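Local atomic coordinates of leucine aminopeptidase (Legionella pneumophila, PDB entry 5GNE), a protein that probably acts as a zinc-dependent metalloaminopeptidase, removing residues from the N termini of peptides and proteins. Residues 47-50 with 51-54; 286-289 with 290-294; 360-363 with 364-368. All coordinates share one frame; numbering follows the deposited sequence.

Contact 1 of 3, residues 47-50 with 51-54; sequences TLQK and MRPV
Thr47 and Met51 stand one turn apart on the same side of helix 42-55, an alpha helix of the N-terminal part that packs on helix 14-20 and is kinked at Pro53. Two backbone bonds join 47-50 to 51-54. Met51 N donates to Thr47 O at 2.9 Å, with an N-H...O angle of 152°. At the next residue the bonding weakens: Arg52 N makes a weak bond of 3.5 Å to Gln49 O. Pro53 has no N-H to offer, which fits the helix bending here.

Apolar contacts run alongside these bonds. Thr47 and Met51 lie side by side pointing the same way, with Thr47 CG2 4.1 Å from Met51 CG. Because Met51 CG is anti to its own carbonyl carbon (chi1 -64°), it comes to 3.4 Å from Thr47 O. Leu48, on a buried face, meets Leu16 and Leu20 of helix 14-20, and Met51 also rests on Leu16.

The polar side chains Gln49 and Arg52 extend together, and Arg52 reaches the zinc site. Arg52 is extended from CG to NE and runs out beside Gln49, whose amide plane stands 68° from the guanidinium. The Arg52 side chain comes to about 4 Å, nearest atoms, from a bound zinc ion, touches His344, and through NH1 makes a long, weak ion pair with Glu239, both of them ligands, with Asp204, of a zinc ion. This approach is consistent with the N-terminal part restricting access to the site in an autoinhibited enzyme. Gln49 OE1 sits at the guanidinium edge, near its plane, 4.1 Å from Arg52 NH1.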
loop_
_atom_site.group_PDB
_atom_site.type_symbol
_atom_site.label_atom_id
_atom_site.label_comp_id
_atom_site.label_asym_id
_atom_site.label_seq_id
_atom_site.Cartn_x
_atom_site.Cartn_y
_atom_site.Cartn_z
ATOM N N THR A 47 -22.344 0.139 -5.619
ATOM C CA THR A 47 -22.851 0.676 -4.364
ATOM C C THR A 47 -21.684 0.970 -3.439
ATOM O O THR A 47 -21.576 2.046 -2.851
ATOM C CB THR A 47 -23.802 -0.297 -3.666
ATOM O OG1 THR A 47 -24.823 -0.703 -4.586
ATOM C CG2 THR A 47 -24.440 0.367 -2.440
ATOM N N LEU A 48 -20.801 -0.002 -3.311
ATOM C CA LEU A 48 -19.622 0.177 -2.489
ATOM C C LEU A 48 -18.869 1.426 -2.900
ATOM O O LEU A 48 -18.503 2.244 -2.061
ATOM C CB LEU A 48 -18.712 -1.043 -2.583
ATOM C CG LEU A 48 -19.347 -2.283 -1.939
ATOM C CD1 LEU A 48 -18.589 -3.556 -2.311
ATOM C CD2 LEU A 48 -19.447 -2.115 -0.426
ATOM N N GLN A 49 -18.720 1.633 -4.202
ATOM C CA GLN A 49 -17.895 2.740 -4.661
ATOM C C GLN A 49 -18.593 4.048 -4.398
ATOM O O GLN A 49 -17.985 5.033 -4.014
ATOM C CB GLN A 49 -17.588 2.602 -6.160
ATOM C CG GLN A 49 -16.492 1.610 -6.499
ATOM C CD GLN A 49 -15.347 1.614 -5.503
ATOM O OE1 GLN A 49 -14.728 2.645 -5.245
ATOM N NE2 GLN A 49 -15.062 0.447 -4.933
ATOM N N LYS A 50 -19.893 4.054 -4.608
ATOM C CA LYS A 50 -20.674 5.266 -4.462
ATOM C C LYS A 50 -20.825 5.697 -2.994
ATOM O O LYS A 50 -20.865 6.895 -2.703
ATOM C CB LYS A 50 -22.036 5.026 -5.123
ATOM C CG LYS A 50 -22.999 6.190 -5.196
ATOM C CD LYS A 50 -24.258 5.710 -5.940
ATOM C CE LYS A 50 -25.540 6.359 -5.424
ATOM N NZ LYS A 50 -26.760 5.667 -5.937
ATOM N N MET A 51 -20.868 4.733 -2.068
ATOM C CA MET A 51 -21.027 5.053 -0.651
ATOM C C MET A 51 -19.700 5.265 0.065
ATOM O O MET A 51 -19.677 5.732 1.204
ATOM C CB MET A 51 -21.825 3.958 0.060
ATOM C CG MET A 51 -23.271 3.815 -0.455
ATOM S SD MET A 51 -24.205 5.374 -0.466
ATOM C CE MET A 51 -24.180 5.762 1.271
ATOM N N ARG A 52 -18.595 4.954 -0.609
ATOM C CA ARG A 52 -17.275 5.029 0.017
ATOM C C ARG A 52 -16.898 6.376 0.692
ATOM O O ARG A 52 -16.333 6.368 1.784
ATOM C CB ARG A 52 -16.199 4.634 -1.001
ATOM C CG ARG A 52 -14.820 4.524 -0.393
ATOM C CD ARG A 52 -13.864 3.843 -1.331
ATOM N NE ARG A 52 -12.505 3.818 -0.796
ATOM C CZ ARG A 52 -11.497 3.167 -1.370
ATOM N NH1 ARG A 52 -11.705 2.461 -2.484
ATOM N NH2 ARG A 52 -10.286 3.211 -0.823
ATOM N N PRO A 53 -17.192 7.526 0.060
ATOM C CA PRO A 53 -16.897 8.802 0.752
ATOM C C PRO A 53 -17.676 9.001 2.070
ATOM O O PRO A 53 -17.167 9.575 3.027
ATOM C CB PRO A 53 -17.329 9.870 -0.261
ATOM C CG PRO A 53 -17.347 9.188 -1.565
ATOM C CD PRO A 53 -17.762 7.758 -1.281
ATOM N N VAL A 54 -18.935 8.592 2.067
ATOM C CA VAL A 54 -19.799 8.696 3.235
ATOM C C VAL A 54 -19.546 7.588 4.259
ATOM O O VAL A 54 -19.444 7.844 5.460
ATOM C CB VAL A 54 -21.285 8.688 2.812
ATOM C CG1 VAL A 54 -22.176 8.653 4.006
ATOM C CG2 VAL A 54 -21.579 9.913 1.954
#

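Contact 2 of 3, residues 286-289 with 290-294; sequences VDKG and LTEFT
Leu290 is received by Asp287 at the start of helix 288-302. Asp287, the N-cap, turns its carboxylate back over the first turn with CG anti to the backbone N (chi1 -172°). Its OD1 uses the anti lone pair to accept from Leu290 N at 2.7 Å, a fairly straight bond of 160°. The Leu290 side chain crosses that of Asp287 at about a right angle, its CB 3.6 Å from Asp287 OD1, and then leads off to Tyr94 and strand 328-332.

Gly289, without a side chain, joins the turn through its backbone. Its O accepts from Phe293 N at 3.1 Å, and Phe293 CB lies 3.6 Å from Gly289 O.

Thr291 grips the other end of the cap residue. Asp287 O takes both the backbone N of Thr291, at 2.9 Å, and Thr291 OG1, at 2.6 Å. The two donors come from opposite faces of the carbonyl plane, and the hydroxyl stands well above that plane. The doubly held oxygen and the capped N-H together fix the buried Asp287 through both main chain and side chain. Val286 CG2 closes over the hydroxyl, 3.6 Å from Thr291 OG1.

On the outer face Lys288 and Glu292 run past each other: Lys288 CG touches Glu292 OE2 at 3.5 Å, while the charged ends stay beyond salt-bridge range. The whole is an aspartate N-cap opening the helix of a beta-alpha-beta unit, which links the parallel neighbouring strands 279-282 and 306-309 at one margin of the mixed sheet.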
loop_
_atom_site.group_PDB
_atom_site.type_symbol
_atom_site.label_atom_id
_atom_site.label_comp_id
_atom_site.label_asym_id
_atom_site.label_seq_id
_atom_site.Cartn_x
_atom_site.Cartn_y
_atom_site.Cartn_z
ATOM N N VAL A 286 -2.020 3.471 12.200
ATOM C CA VAL A 286 -0.572 3.484 11.962
ATOM C C VAL A 286 0.117 3.460 13.312
ATOM O O VAL A 286 -0.525 3.669 14.325
ATOM C CB VAL A 286 -0.099 4.727 11.171
ATOM C CG1 VAL A 286 -0.593 4.670 9.733
ATOM C CG2 VAL A 286 -0.597 6.003 11.846
ATOM N N ASP A 287 1.408 3.169 13.328
ATOM C CA ASP A 287 2.217 3.246 14.543
ATOM C C ASP A 287 2.608 4.688 14.796
ATOM O O ASP A 287 3.182 5.334 13.917
ATOM C CB ASP A 287 3.485 2.400 14.418
ATOM C CG ASP A 287 4.251 2.292 15.720
ATOM O OD1 ASP A 287 5.341 2.889 15.847
ATOM O OD2 ASP A 287 3.764 1.584 16.620
ATOM N N LYS A 288 2.314 5.194 15.988
ATOM C CA LYS A 288 2.631 6.581 16.310
ATOM C C LYS A 288 4.125 6.797 16.385
ATOM O O LYS A 288 4.614 7.779 15.854
ATOM C CB LYS A 288 1.970 6.987 17.641
ATOM C CG LYS A 288 2.161 8.448 18.109
ATOM C CD LYS A 288 1.558 9.484 17.170
ATOM C CE LYS A 288 1.726 10.928 17.694
ATOM N NZ LYS A 288 0.924 11.243 18.937
ATOM N N GLY A 289 4.856 5.827 16.925
ATOM C CA GLY A 289 6.312 5.871 16.956
ATOM C C GLY A 289 6.957 5.950 15.579
ATOM O O GLY A 289 7.753 6.838 15.312
ATOM N N LEU A 290 6.598 5.022 14.700
ATOM C CA LEU A 290 7.087 5.020 13.327
ATOM C C LEU A 290 6.680 6.303 12.591
ATOM O O LEU A 290 7.415 6.805 11.733
ATOM C CB LEU A 290 6.569 3.784 12.578
ATOM C CG LEU A 290 7.320 3.324 11.323
ATOM C CD1 LEU A 290 8.803 3.131 11.632
ATOM C CD2 LEU A 290 6.727 2.028 10.750
ATOM N N THR A 291 5.497 6.817 12.914
ATOM C CA THR A 291 4.999 8.051 12.295
ATOM C C THR A 291 5.755 9.301 12.754
ATOM O O THR A 291 6.069 10.164 11.929
ATOM C CB THR A 291 3.487 8.228 12.558
ATOM O OG1 THR A 291 2.785 7.100 12.004
ATOM C CG2 THR A 291 2.964 9.516 11.925
ATOM N N GLU A 292 6.105 9.389 14.037
ATOM C CA GLU A 292 6.914 10.524 14.470
ATOM C C GLU A 292 8.270 10.457 13.775
ATOM O O GLU A 292 8.808 11.481 13.364
ATOM C CB GLU A 292 7.093 10.574 16.000
ATOM C CG GLU A 292 5.850 10.277 16.829
ATOM C CD GLU A 292 6.127 10.075 18.335
ATOM O OE1 GLU A 292 7.310 9.980 18.734
ATOM O OE2 GLU A 292 5.149 10.011 19.120
ATOM N N PHE A 293 8.796 9.243 13.623
ATOM C CA PHE A 293 10.050 9.005 12.910
ATOM C C PHE A 293 9.978 9.538 11.476
ATOM O O PHE A 293 10.868 10.262 11.030
ATOM C CB PHE A 293 10.358 7.509 12.924
ATOM C CG PHE A 293 11.567 7.100 12.096
ATOM C CD1 PHE A 293 12.843 7.518 12.437
ATOM C CD2 PHE A 293 11.419 6.252 11.016
ATOM C CE1 PHE A 293 13.944 7.107 11.707
ATOM C CE2 PHE A 293 12.524 5.837 10.273
ATOM C CZ PHE A 293 13.782 6.268 10.614
ATOM N N THR A 294 8.908 9.189 10.763
ATOM C CA THR A 294 8.720 9.657 9.386
ATOM C C THR A 294 8.673 11.192 9.331
ATOM O O THR A 294 9.294 11.816 8.467
ATOM C CB THR A 294 7.442 9.045 8.764
ATOM O OG1 THR A 294 7.470 7.617 8.905
ATOM C CG2 THR A 294 7.329 9.399 7.282
#

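Contact 3 of 3, residues 360-363 with 364-368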
loop_
_atom_site.group_PDB
_atom_site.type_symbol
_atom_site.label_atom_id
_atom_site.label_comp_id
_atom_site.label_asym_id
_atom_site.label_seq_id
_atom_site.Cartn_x
_atom_site.Cartn_y
_atom_site.Cartn_z
ATOM N N ASN A 360 10.043 13.851 -3.833
ATOM C CA ASN A 360 10.099 14.005 -2.376
ATOM C C ASN A 360 9.696 12.720 -1.624
ATOM O O ASN A 360 10.343 12.358 -0.644
ATOM C CB ASN A 360 9.250 15.190 -1.913
ATOM C CG ASN A 360 9.937 16.555 -2.170
ATOM O OD1 ASN A 360 11.167 16.638 -2.343
ATOM N ND2 ASN A 360 9.139 17.625 -2.175
ATOM N N PHE A 361 8.647 12.026 -2.076
ATOM C CA PHE A 361 8.312 10.710 -1.503
ATOM C C PHE A 361 9.441 9.694 -1.700
ATOM O O PHE A 361 9.722 8.892 -0.805
ATOM C CB PHE A 361 7.029 10.152 -2.108
ATOM C CG PHE A 361 5.777 10.750 -1.544
ATOM C CD1 PHE A 361 5.213 11.878 -2.120
ATOM C CD2 PHE A 361 5.172 10.196 -0.428
ATOM C CE1 PHE A 361 4.055 12.455 -1.598
ATOM C CE2 PHE A 361 4.005 10.759 0.093
ATOM C CZ PHE A 361 3.448 11.892 -0.494
ATOM N N THR A 362 10.120 9.747 -2.842
ATOM C CA THR A 362 11.308 8.905 -3.007
ATOM C C THR A 362 12.399 9.248 -2.006
ATOM O O THR A 362 12.988 8.349 -1.400
ATOM C CB THR A 362 11.887 9.007 -4.443
ATOM O OG1 THR A 362 10.826 8.782 -5.365
ATOM C CG2 THR A 362 12.946 7.963 -4.683
ATOM N N LYS A 363 12.632 10.544 -1.792
ATOM C CA LYS A 363 13.580 10.957 -0.762
ATOM C C LYS A 363 13.177 10.381 0.585
ATOM O O LYS A 363 13.995 9.733 1.262
ATOM C CB LYS A 363 13.682 12.472 -0.679
ATOM C CG LYS A 363 14.461 13.092 -1.823
ATOM C CD LYS A 363 14.518 14.615 -1.755
ATOM C CE LYS A 363 15.488 15.136 -2.817
ATOM N NZ LYS A 363 15.398 16.579 -3.055
ATOM N N LEU A 364 11.916 10.588 0.958
ATOM C CA LEU A 364 11.428 10.103 2.235
ATOM C C LEU A 364 11.649 8.618 2.398
ATOM O O LEU A 364 12.234 8.190 3.371
ATOM C CB LEU A 364 9.946 10.418 2.394
ATOM C CG LEU A 364 9.352 9.848 3.683
ATOM C CD1 LEU A 364 10.059 10.404 4.898
ATOM C CD2 LEU A 364 7.861 10.163 3.734
ATOM N N GLY A 365 11.217 7.844 1.408
ATOM C CA GLY A 365 11.457 6.414 1.365
ATOM C C GLY A 365 12.904 5.999 1.566
ATOM O O GLY A 365 13.201 5.050 2.316
ATOM N N LEU A 366 13.820 6.702 0.911
ATOM C CA LEU A 366 15.232 6.329 0.993
ATOM C C LEU A 366 15.833 6.669 2.359
ATOM O O LEU A 366 16.612 5.893 2.895
ATOM C CB LEU A 366 16.010 6.991 -0.135
ATOM C CG LEU A 366 15.752 6.348 -1.508
ATOM C CD1 LEU A 366 16.350 7.129 -2.681
ATOM C CD2 LEU A 366 16.265 4.934 -1.535
ATOM N N ALA A 367 15.484 7.823 2.929
ATOM C CA ALA A 367 15.892 8.150 4.305
ATOM C C ALA A 367 15.354 7.090 5.293
ATOM O O ALA A 367 16.062 6.609 6.205
ATOM C CB ALA A 367 15.413 9.525 4.682
ATOM N N PHE A 368 14.087 6.739 5.099
ATOM C CA PHE A 368 13.451 5.664 5.843
ATOM C C PHE A 368 14.279 4.380 5.773
ATOM O O PHE A 368 14.648 3.806 6.791
ATOM C CB PHE A 368 12.049 5.463 5.286
ATOM C CG PHE A 368 11.182 4.552 6.094
ATOM C CD1 PHE A 368 10.548 5.002 7.244
ATOM C CD2 PHE A 368 10.922 3.262 5.645
ATOM C CE1 PHE A 368 9.706 4.147 7.966
ATOM C CE2 PHE A 368 10.096 2.412 6.350
ATOM C CZ PHE A 368 9.480 2.856 7.511
#
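Leu364 N donates to Asn360 O at 2.9 Å, with a nearly straight N-H...O angle of 167°. Three more backbone bonds of the same i to i+4 pattern follow without a break. Gly365 N reaches Phe361 O at 2.9 Å and 175°, Leu366 N reaches Thr362 O at 3.0 Å, and Ala367 N reaches Lys363 O at 2.9 Å.

Side chains meet across the turn chiefly at Thr362 and Leu366, which lie side by side and point the same way. Leu366 CG, anti to its carbonyl carbon (chi1 -74°), sits 3.4 Å from Thr362 O. Farther out, Leu366 CD1 touches Thr362 CG2 at 4.0 Å. The Thr362 hydroxyl turns back instead and bonds to Met358 O, so the methyl is what meets the leucine; both residues pack on helix 202-221. On another face, Leu364 CB rests against Asn360 O at 3.6 Å while the Leu364 side chain also touches Pro331 of strand 328-332. Phe361 joins Leu364 on Pro331 and makes an edge-to-face contact with His357. This is the buried middle of helix 355-373, a regular alpha helix laid against the mixed sheet of the M28 zinc-exopeptidase fold.

In the fold
From the N terminus the chain first makes contact 1, about two turns of helix 42-55, and Cys55 at that helix's end is tied by a disulfide to Cys15. Contact 2 and contact 3 follow in series within the M28 peptidase part of the chain. None encloses a loop longer than a helical turn, and none nests or crosses. Contact 1 stands alone, its nearest atoms about 14 Å from contact 2 and 16 Å from contact 3. The other two touch where helices 288-302 and 355-373 pack together: Thr294 CG2 meets Leu364 CD2 at 3.7 Å, and Phe368 packs on Phe293 and Leu290. Strand 328-332 lies against both helices.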